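Local coordinates for protein Peptide:N-glycosidase F (Elizabethkingia meningoseptica, PDB 3PMS) that probably hydrolyses the amide bond joining N-linked glycans to asparagine side chains, releasing the intact sugar from glycoproteins and glycopeptides, at residues Ala185-Thr190 with Phe276-Lys281; Ile217-Asn220 with Thr224-His227. All blocks are in the same frame, centred on the assembly; numbering follows the deposited sequence.

In the fold
Both contacts belong to the C-terminal jelly-roll part of the enzyme, and their centres lie about 7 Å apart. Contact 1 spans the two sheets of the sandwich, joining strand 184-197 to strand 275-281, whereas contact 2 is a hairpin within the second of these sheets. Strands 275-281 and 213-219 are neighbours there, with Ala-218 N 2.9 Å from Glu-279 O, a probable hydrogen bond. Tyr-280 ties the contacts together through its side chain. Its CD1 packs 3.6 Å from Ile-217 CG1, and its OH lies 2.8 Å from His-227 ND1, probably hydrogen-bonded. Along the chain, the hairpin of contact 2 falls between the two segments of contact 1.

Contact 1: Ala185-Thr190 with Phe276-Lys281; sequences AYLRTT and FSYEYK
Leu-187 meets Tyr-278, and Thr-189 meets Tyr-280, two matched pairs spanning the gap between the facing sheets of a beta sandwich. The CA atoms of Leu-187 and Tyr-278 are 10.1 Å apart and those of Thr-189 and Tyr-280 10.2 Å, a spacing that leaves side chains to do all the touching. All four residues send their side chains into the sandwich interior, as alternate residues of a strand do.

In the first pair the leucine comes at the edge of the ring, near its plane: CD1 lies 4.0 Å from Tyr-278 CD2 and 4.1 Å from CE2, so a single methyl group rests beside one C-C bond of the ring. The tyrosine CG is anti to the backbone N (chi1 164°), and this carries the long ring forward from its strand to the leucine branch.

The second pair is lighter. Thr-189 uses its methyl, CG2 standing 4.1 Å from Tyr-280 CE1 in an oblique approach. With chi1 at -54° the two branches of the threonine are divided between different tasks: CG2 faces the tyrosine, while OG1 bonds to Ser-300 OG on the adjacent strand 295-306 of its own sheet. Tyr-280 is likewise amphipathic, its ring carbons packing here and its OH bonding to His-227 ND1.

The residue types thus suit a buried interface: leucine and aromatic carbon fill it, and the hydroxyls of Thr-189 and Tyr-280 find their partners outside the two segments. Cohesion between these segments is therefore apolar, resting on van der Waals contact and exclusion of water over a modest 170 Å² of surface.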
loop_
_atom_site.group_PDB
_atom_site.type_symbol
_atom_site.label_atom_id
_atom_site.label_comp_id
_atom_site.label_asym_id
_atom_site.label_seq_id
_atom_site.Cartn_x
_atom_site.Cartn_y
_atom_site.Cartn_z
ATOM N N ALA A 185 18.134 3.552 -7.486
ATOM C CA ALA A 185 16.703 3.853 -7.670
ATOM C C ALA A 185 15.901 2.577 -7.728
ATOM O O ALA A 185 16.364 1.547 -8.205
ATOM C CB ALA A 185 16.439 4.651 -8.922
ATOM N N TYR A 186 14.646 2.657 -7.250
ATOM C CA TYR A 186 13.788 1.477 -7.319
ATOM C C TYR A 186 12.318 1.901 -7.205
ATOM O O TYR A 186 11.999 3.033 -6.908
ATOM C CB TYR A 186 14.104 0.509 -6.192
ATOM C CG TYR A 186 14.144 1.066 -4.784
ATOM C CD1 TYR A 186 13.000 0.988 -3.972
ATOM C CD2 TYR A 186 15.274 1.573 -4.232
ATOM C CE1 TYR A 186 12.964 1.475 -2.691
ATOM C CE2 TYR A 186 15.250 2.105 -2.952
ATOM C CZ TYR A 186 14.100 2.001 -2.161
ATOM O OH TYR A 186 14.168 2.425 -0.869
ATOM N N LEU A 187 11.459 0.947 -7.572
ATOM C CA LEU A 187 9.997 1.070 -7.461
ATOM C C LEU A 187 9.465 0.306 -6.269
ATOM O O LEU A 187 9.975 -0.737 -5.901
ATOM C CB LEU A 187 9.331 0.557 -8.767
ATOM C CG LEU A 187 9.836 1.168 -10.075
ATOM C CD1 LEU A 187 9.342 0.376 -11.314
ATOM C CD2 LEU A 187 9.425 2.580 -10.129
ATOM N N ARG A 188 8.396 0.866 -5.709
ATOM C CA ARG A 188 7.650 0.277 -4.583
ATOM C C ARG A 188 6.197 0.224 -5.003
ATOM O O ARG A 188 5.605 1.257 -5.293
ATOM C CB ARG A 188 7.762 1.184 -3.333
ATOM C CG ARG A 188 6.982 0.702 -2.162
ATOM C CD ARG A 188 6.741 1.881 -1.177
ATOM N NE ARG A 188 5.988 1.484 0.011
ATOM C CZ ARG A 188 6.523 1.087 1.159
ATOM N NH1 ARG A 188 7.828 0.909 1.291
ATOM N NH2 ARG A 188 5.746 0.902 2.234
ATOM N N THR A 189 5.668 -0.988 -5.119
ATOM C CA THR A 189 4.279 -1.196 -5.588
ATOM C C THR A 189 3.482 -2.026 -4.633
ATOM O O THR A 189 3.952 -3.037 -4.045
ATOM C CB THR A 189 4.272 -1.870 -6.978
ATOM O OG1 THR A 189 5.080 -1.139 -7.926
ATOM C CG2 THR A 189 2.838 -2.073 -7.535
ATOM N N THR A 190 2.233 -1.625 -4.429
ATOM C CA THR A 190 1.259 -2.333 -3.570
ATOM C C THR A 190 0.014 -2.508 -4.492
ATOM O O THR A 190 -0.594 -1.531 -4.964
ATOM C CB THR A 190 0.943 -1.539 -2.329
ATOM O OG1 THR A 190 2.163 -1.162 -1.712
ATOM C CG2 THR A 190 0.114 -2.371 -1.361
ATOM N N PHE A 276 12.864 7.966 -18.294
ATOM C CA PHE A 276 12.447 6.629 -18.784
ATOM C C PHE A 276 10.958 6.428 -18.627
ATOM O O PHE A 276 10.320 7.104 -17.842
ATOM C CB PHE A 276 13.196 5.499 -18.051
ATOM C CG PHE A 276 12.867 5.354 -16.573
ATOM C CD1 PHE A 276 13.639 5.967 -15.582
ATOM C CD2 PHE A 276 11.857 4.502 -16.137
ATOM C CE1 PHE A 276 13.333 5.735 -14.220
ATOM C CE2 PHE A 276 11.577 4.327 -14.798
ATOM C CZ PHE A 276 12.304 4.990 -13.860
ATOM N N SER A 277 10.358 5.569 -19.467
ATOM C CA SER A 277 8.932 5.264 -19.329
ATOM C C SER A 277 8.717 4.042 -18.465
ATOM O O SER A 277 9.558 3.165 -18.315
ATOM C CB SER A 277 8.259 5.038 -20.664
ATOM O OG SER A 277 8.809 3.906 -21.273
ATOM N N TYR A 278 7.664 4.196 -17.691
ATOM C CA TYR A 278 7.082 3.148 -16.866
ATOM C C TYR A 278 5.733 2.810 -17.449
ATOM O O TYR A 278 4.940 3.680 -17.827
ATOM C CB TYR A 278 6.913 3.747 -15.469
ATOM C CG TYR A 278 5.989 2.996 -14.490
ATOM C CD1 TYR A 278 4.615 3.057 -14.604
ATOM C CD2 TYR A 278 6.507 2.342 -13.395
ATOM C CE1 TYR A 278 3.747 2.406 -13.704
ATOM C CE2 TYR A 278 5.686 1.662 -12.526
ATOM C CZ TYR A 278 4.334 1.728 -12.647
ATOM O OH TYR A 278 3.411 1.170 -11.805
ATOM N N GLU A 279 5.433 1.492 -17.502
ATOM C CA GLU A 279 4.078 1.063 -17.835
ATOM C C GLU A 279 3.721 -0.119 -16.933
ATOM O O GLU A 279 4.477 -1.095 -16.871
ATOM C CB GLU A 279 3.914 0.681 -19.290
ATOM C CG GLU A 279 2.517 0.354 -19.649
ATOM C CD GLU A 279 2.327 -0.047 -21.122
ATOM O OE1 GLU A 279 3.315 -0.104 -21.879
ATOM O OE2 GLU A 279 1.180 -0.459 -21.457
ATOM N N TYR A 280 2.556 -0.066 -16.279
ATOM C CA TYR A 280 2.053 -1.230 -15.552
ATOM C C TYR A 280 1.102 -1.983 -16.521
ATOM O O TYR A 280 0.049 -1.477 -16.887
ATOM C CB TYR A 280 1.304 -0.841 -14.238
ATOM C CG TYR A 280 1.291 -1.987 -13.252
ATOM C CD1 TYR A 280 2.326 -2.128 -12.318
ATOM C CD2 TYR A 280 0.327 -2.989 -13.266
ATOM C CE1 TYR A 280 2.398 -3.177 -11.461
ATOM C CE2 TYR A 280 0.401 -4.079 -12.413
ATOM C CZ TYR A 280 1.424 -4.181 -11.503
ATOM O OH TYR A 280 1.478 -5.240 -10.637
ATOM N N LYS A 281 1.461 -3.210 -16.843
ATOM C CA LYS A 281 0.709 -4.085 -17.755
ATOM C C LYS A 281 0.025 -5.230 -17.027
ATOM O O LYS A 281 0.654 -6.098 -16.426
ATOM C CB LYS A 281 1.627 -4.675 -18.832
ATOM C CG LYS A 281 2.306 -3.658 -19.701
ATOM C CD LYS A 281 3.115 -4.461 -20.782
ATOM C CE LYS A 281 3.882 -3.599 -21.727
ATOM N NZ LYS A 281 4.605 -4.582 -22.657
#

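Contact 2: Ile217-Asn220 with Thr224-His227; sequences IAIN and TFQH
The torsions of Ile-217 divide its branches: chi1 (-72°) sets CG1 beside the backbone N and CG2 anti to it, and chi2 (172°) swings CD1 anti to CA, so that this arm runs out toward His-227. CD1 thereby comes 3.6 Å from His-227 CE1, meeting that ring obliquely. The strand pairing itself brings CB to the edge of the Phe-225 ring, 4.0 Å from CD2, with CG2 close by. The same ring receives Ile-219, whose CG1 lies 4.0 Å from Phe-225 CE2, and Thr-224 lays its methyl CG2 over the ring centre, 3.6 Å above the plane. A beta-branched residue suits position 217, since it can set CB and CG2 by Phe-225 while its CD1 reaches His-227.

The backbones form an antiparallel hairpin, with Ile-217 N donating to Phe-225 O at 2.9 Å. Ile-217 O in turn accepts twice, from Thr-224 N at 3.0 Å and from Phe-225 N at 3.2 Å, the latter bond being the straighter and lying in the carbonyl plane. Two residues thus face one: a classic beta bulge, made possible by the helix-like psi of Thr-224 (-48°). Thr-224 OG1 turns back to Ser-222 O, two residues earlier on strand 222-229.

Strand 222-229 is the outermost of its sheet, and strand 213-219 lies between it and strand 275-281. Across the sandwich, Ile-217 packs on Leu-187 and Thr-189 of strand 184-197, while His-227 NE2 bonds to Asp-265 of strand 263-266.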
loop_
_atom_site.group_PDB
_atom_site.type_symbol
_atom_site.label_atom_id
_atom_site.label_comp_id
_atom_site.label_asym_id
_atom_site.label_seq_id
_atom_site.Cartn_x
_atom_site.Cartn_y
_atom_site.Cartn_z
ATOM N N ILE A 217 5.735 -4.814 -15.042
ATOM C CA ILE A 217 6.167 -3.439 -15.259
ATOM C C ILE A 217 7.152 -3.441 -16.421
ATOM O O ILE A 217 8.136 -4.172 -16.381
ATOM C CB ILE A 217 6.849 -2.859 -14.004
ATOM C CG1 ILE A 217 5.790 -2.616 -12.948
ATOM C CG2 ILE A 217 7.480 -1.471 -14.335
ATOM C CD1 ILE A 217 6.311 -2.206 -11.566
ATOM N N ALA A 218 6.867 -2.593 -17.388
ATOM C CA ALA A 218 7.754 -2.349 -18.554
ATOM C C ALA A 218 8.474 -1.030 -18.310
ATOM O O ALA A 218 7.879 -0.027 -17.884
ATOM C CB ALA A 218 6.991 -2.300 -19.848
ATOM N N ILE A 219 9.773 -1.087 -18.572
ATOM C CA ILE A 219 10.660 0.087 -18.428
ATOM C C ILE A 219 11.203 0.363 -19.849
ATOM O O ILE A 219 11.827 -0.523 -20.431
ATOM C CB ILE A 219 11.802 -0.245 -17.502
ATOM C CG1 ILE A 219 11.304 -0.597 -16.074
ATOM C CG2 ILE A 219 12.806 0.958 -17.459
ATOM C CD1 ILE A 219 10.600 0.518 -15.371
ATOM N N ASN A 220 11.000 1.568 -20.331
ATOM C CA ASN A 220 11.368 1.926 -21.725
ATOM C C ASN A 220 10.828 0.875 -22.695
ATOM O O ASN A 220 11.491 0.420 -23.638
ATOM C CB ASN A 220 12.873 2.089 -21.836
ATOM C CG ASN A 220 13.364 3.398 -21.216
ATOM O OD1 ASN A 220 14.574 3.501 -20.823
ATOM N ND2 ASN A 220 12.532 4.371 -21.211
ATOM N N THR A 224 10.132 -5.898 -17.733
ATOM C CA THR A 224 11.288 -5.945 -16.812
ATOM C C THR A 224 11.024 -6.675 -15.472
ATOM O O THR A 224 11.872 -7.447 -14.968
ATOM C CB THR A 224 11.823 -4.539 -16.607
ATOM O OG1 THR A 224 12.201 -4.042 -17.872
ATOM C CG2 THR A 224 13.078 -4.483 -15.710
ATOM N N PHE A 225 9.901 -6.328 -14.834
ATOM C CA PHE A 225 9.566 -6.878 -13.539
ATOM C C PHE A 225 8.207 -7.568 -13.566
ATOM O O PHE A 225 7.284 -7.052 -14.183
ATOM C CB PHE A 225 9.519 -5.781 -12.468
ATOM C CG PHE A 225 10.749 -4.880 -12.444
ATOM C CD1 PHE A 225 11.951 -5.380 -11.973
ATOM C CD2 PHE A 225 10.647 -3.565 -12.808
ATOM C CE1 PHE A 225 13.072 -4.544 -11.884
ATOM C CE2 PHE A 225 11.768 -2.697 -12.703
ATOM C CZ PHE A 225 12.950 -3.232 -12.298
ATOM N N GLN A 226 8.143 -8.735 -12.957
ATOM C CA GLN A 226 6.860 -9.484 -12.854
ATOM C C GLN A 226 6.372 -9.436 -11.424
ATOM O O GLN A 226 7.141 -9.669 -10.467
ATOM C CB GLN A 226 7.016 -10.953 -13.310
ATOM C CG GLN A 226 7.174 -11.082 -14.797
ATOM C CD GLN A 226 7.298 -12.523 -15.260
ATOM O OE1 GLN A 226 7.349 -13.468 -14.470
ATOM N NE2 GLN A 226 7.325 -12.687 -16.573
ATOM N N HIS A 227 5.053 -9.233 -11.280
ATOM C CA HIS A 227 4.354 -9.259 -9.994
ATOM C C HIS A 227 3.372 -10.434 -9.982
ATOM O O HIS A 227 2.353 -10.382 -10.643
ATOM C CB HIS A 227 3.596 -7.940 -9.779
ATOM C CG HIS A 227 4.499 -6.763 -9.569
ATOM N ND1 HIS A 227 4.013 -5.482 -9.455
ATOM C CD2 HIS A 227 5.842 -6.690 -9.336
ATOM C CE1 HIS A 227 5.042 -4.669 -9.244
ATOM N NE2 HIS A 227 6.160 -5.366 -9.189
#